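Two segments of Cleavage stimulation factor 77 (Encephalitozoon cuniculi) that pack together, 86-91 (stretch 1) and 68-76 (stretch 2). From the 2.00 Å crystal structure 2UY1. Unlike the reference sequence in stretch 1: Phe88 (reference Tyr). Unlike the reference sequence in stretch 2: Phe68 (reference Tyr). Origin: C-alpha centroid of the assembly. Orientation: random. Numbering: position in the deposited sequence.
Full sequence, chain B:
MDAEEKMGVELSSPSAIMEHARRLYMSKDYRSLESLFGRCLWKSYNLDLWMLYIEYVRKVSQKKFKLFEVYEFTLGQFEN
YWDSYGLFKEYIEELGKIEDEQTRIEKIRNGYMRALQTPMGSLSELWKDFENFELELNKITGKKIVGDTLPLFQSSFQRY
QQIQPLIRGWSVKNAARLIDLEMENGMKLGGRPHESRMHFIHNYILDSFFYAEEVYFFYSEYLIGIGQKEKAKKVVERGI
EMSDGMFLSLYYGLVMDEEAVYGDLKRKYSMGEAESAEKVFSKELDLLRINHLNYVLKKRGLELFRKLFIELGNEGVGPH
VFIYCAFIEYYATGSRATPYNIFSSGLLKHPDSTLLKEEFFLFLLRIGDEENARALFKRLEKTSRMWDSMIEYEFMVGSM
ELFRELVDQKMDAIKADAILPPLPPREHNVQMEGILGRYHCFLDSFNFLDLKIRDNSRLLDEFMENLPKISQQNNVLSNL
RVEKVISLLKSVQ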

# COMPACT_ATOMS: atom_id res chain seq x y z
N GLY B 86 -37.36 29.33 -27.20
CA GLY B 86 -37.46 30.43 -28.15
C GLY B 86 -37.76 29.89 -29.54
O GLY B 86 -38.50 30.51 -30.30
N LEU B 87 -37.20 28.73 -29.86
CA LEU B 87 -37.52 28.07 -31.11
C LEU B 87 -39.00 27.63 -31.14
O LEU B 87 -39.66 27.87 -32.14
CB LEU B 87 -36.57 26.89 -31.38
CG LEU B 87 -36.75 26.05 -32.65
CD1 LEU B 87 -36.48 26.86 -33.94
CD2 LEU B 87 -35.86 24.85 -32.57
N PHE B 88 -39.50 27.02 -30.05
CA PHE B 88 -40.90 26.60 -29.98
C PHE B 88 -41.78 27.85 -30.03
O PHE B 88 -42.70 27.92 -30.84
CB PHE B 88 -41.19 25.68 -28.78
CG PHE B 88 -41.06 24.17 -29.09
CD1 PHE B 88 -40.04 23.41 -28.54
CD2 PHE B 88 -41.97 23.53 -29.94
CE1 PHE B 88 -39.93 22.01 -28.79
CE2 PHE B 88 -41.86 22.13 -30.22
CZ PHE B 88 -40.84 21.37 -29.62
N LYS B 89 -41.43 28.86 -29.22
CA LYS B 89 -42.09 30.19 -29.23
C LYS B 89 -42.23 30.81 -30.62
O LYS B 89 -43.34 31.12 -31.05
CB LYS B 89 -41.39 31.18 -28.25
CG LYS B 89 -41.97 32.62 -28.23
CD LYS B 89 -41.36 33.44 -27.10
CE LYS B 89 -42.10 34.77 -26.87
NZ LYS B 89 -43.09 34.76 -25.72
N GLU B 90 -41.12 31.00 -31.33
CA GLU B 90 -41.15 31.65 -32.64
C GLU B 90 -42.00 30.88 -33.68
O GLU B 90 -42.64 31.47 -34.54
CB GLU B 90 -39.74 31.84 -33.18
CG GLU B 90 -38.96 32.94 -32.52
CD GLU B 90 -37.46 32.78 -32.68
OE1 GLU B 90 -36.76 32.96 -31.66
OE2 GLU B 90 -36.97 32.46 -33.80
N TYR B 91 -42.01 29.56 -33.59
CA TYR B 91 -42.72 28.70 -34.54
C TYR B 91 -44.25 28.90 -34.58
O TYR B 91 -44.89 29.24 -33.57
CB TYR B 91 -42.35 27.26 -34.23
CG TYR B 91 -43.20 26.21 -34.88
CD1 TYR B 91 -43.45 26.23 -36.26
CD2 TYR B 91 -43.73 25.16 -34.13
CE1 TYR B 91 -44.21 25.25 -36.86
CE2 TYR B 91 -44.49 24.15 -34.73
CZ TYR B 91 -44.73 24.21 -36.10
OH TYR B 91 -45.49 23.22 -36.72
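Stretch 2 (68-76) FEVYEFTLG

Antiparallel helix pairs often combine an apolar seam with polar side chains that reach across it, and this pair is a compact example. Stretch 2 is helical through 72-76 and runs at 152° to the helix of stretch 1, nearly antiparallel, with the axes 10.2 Å apart at closest approach; in register, Tyr91 CA lies 5.7 Å from Tyr71 CA. Leu75 (chi1 m, chi2 t) points toward stretch 1: CD2 sits 3.6 Å from Leu87 CD2 and over one face of the Phe88 ring, 3.5 Å from its centroid and 7° off the normal, a CH-pi contact. Leu75 CD1, 3.4 Å from Tyr91 CD2, also lies 3.8 Å from Phe88 CE2. Leu87 leaves its backbone sideways, but its t, p conformation brings its end inward; CD1 lies 3.6 Å from Tyr71 CD1, and both CD1 and CD2 lie 3.7 Å from Thr74 CG2. The m rotamer of Thr74 serves its own helix as well, letting OG1 donate to Val70 O at 2.9 Å.

The two tyrosines extend the same logic. Tyr71, with chi1 at -82°, lays its ring beside Leu87 and carries its hydroxyl out to Glu90, where OH donates to OE2 at 2.9 Å. Tyr91, with chi1 t, has its ring against Tyr71 CB and Leu75 CD1. Glu72 (chi1 m, chi2 t), whose CA-to-CB bond points sideways, brings its end nearer, so that OE2 accepts from Tyr91 OH at 2.8 Å.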

# COMPACT_ATOMS: atom_id res chain seq x y z
N PHE B 68 -40.84 29.08 -42.05
CA PHE B 68 -41.69 28.73 -40.90
C PHE B 68 -42.12 27.26 -40.98
O PHE B 68 -42.39 26.59 -39.96
CB PHE B 68 -42.89 29.68 -40.80
CG PHE B 68 -42.50 31.15 -40.58
CD1 PHE B 68 -41.69 31.84 -41.51
CD2 PHE B 68 -42.99 31.86 -39.46
CE1 PHE B 68 -41.35 33.21 -41.32
CE2 PHE B 68 -42.65 33.22 -39.26
CZ PHE B 68 -41.84 33.89 -40.19
N GLU B 69 -42.20 26.78 -42.23
CA GLU B 69 -42.04 25.38 -42.58
C GLU B 69 -40.59 25.00 -42.28
O GLU B 69 -40.19 23.82 -42.34
CB GLU B 69 -42.28 25.21 -44.08
CG GLU B 69 -43.52 25.92 -44.62
CD GLU B 69 -43.22 26.84 -45.80
OE1 GLU B 69 -42.37 26.48 -46.67
OE2 GLU B 69 -43.83 27.94 -45.86
N VAL B 70 -39.81 26.04 -41.98
CA VAL B 70 -38.36 25.96 -41.74
C VAL B 70 -38.07 26.09 -40.23
O VAL B 70 -36.92 26.04 -39.81
CB VAL B 70 -37.58 27.04 -42.56
CG1 VAL B 70 -36.12 27.13 -42.12
CG2 VAL B 70 -37.63 26.72 -44.06
N TYR B 71 -39.13 26.26 -39.43
CA TYR B 71 -39.04 26.08 -37.98
C TYR B 71 -39.42 24.66 -37.62
O TYR B 71 -38.96 24.12 -36.63
CB TYR B 71 -39.97 27.04 -37.24
CG TYR B 71 -39.41 28.42 -37.06
CD1 TYR B 71 -38.76 28.78 -35.89
CD2 TYR B 71 -39.51 29.37 -38.08
CE1 TYR B 71 -38.24 30.03 -35.72
CE2 TYR B 71 -39.00 30.64 -37.93
CZ TYR B 71 -38.37 30.97 -36.74
OH TYR B 71 -37.87 32.23 -36.57
N GLU B 72 -40.30 24.09 -38.44
CA GLU B 72 -40.62 22.66 -38.41
C GLU B 72 -39.43 21.79 -38.77
O GLU B 72 -39.25 20.76 -38.15
CB GLU B 72 -41.76 22.34 -39.39
CG GLU B 72 -43.08 23.10 -39.13
CD GLU B 72 -44.24 22.53 -39.93
OE1 GLU B 72 -44.07 22.30 -41.16
OE2 GLU B 72 -45.34 22.34 -39.33
N PHE B 73 -38.67 22.19 -39.80
CA PHE B 73 -37.42 21.50 -40.24
C PHE B 73 -36.33 21.53 -39.15
O PHE B 73 -35.69 20.51 -38.90
CB PHE B 73 -36.95 22.04 -41.61
CG PHE B 73 -35.62 21.47 -42.11
CD1 PHE B 73 -35.47 20.10 -42.41
CD2 PHE B 73 -34.53 22.33 -42.34
CE1 PHE B 73 -34.24 19.57 -42.87
CE2 PHE B 73 -33.30 21.84 -42.80
CZ PHE B 73 -33.15 20.43 -43.07
N THR B 74 -36.18 22.68 -38.48
CA THR B 74 -35.32 22.87 -37.31
C THR B 74 -35.81 22.08 -36.06
O THR B 74 -35.01 21.40 -35.41
CB THR B 74 -35.13 24.41 -37.00
OG1 THR B 74 -34.66 25.10 -38.18
CG2 THR B 74 -34.15 24.67 -35.86
N LEU B 75 -37.11 22.16 -35.76
CA LEU B 75 -37.73 21.32 -34.73
C LEU B 75 -37.61 19.83 -34.99
O LEU B 75 -37.63 19.07 -34.05
CB LEU B 75 -39.19 21.70 -34.45
CG LEU B 75 -39.46 23.02 -33.70
CD1 LEU B 75 -40.96 23.32 -33.71
CD2 LEU B 75 -38.97 23.04 -32.28
N GLY B 76 -37.44 19.42 -36.25
CA GLY B 76 -37.11 18.01 -36.56
C GLY B 76 -35.83 17.63 -35.81
O GLY B 76 -35.71 16.54 -35.27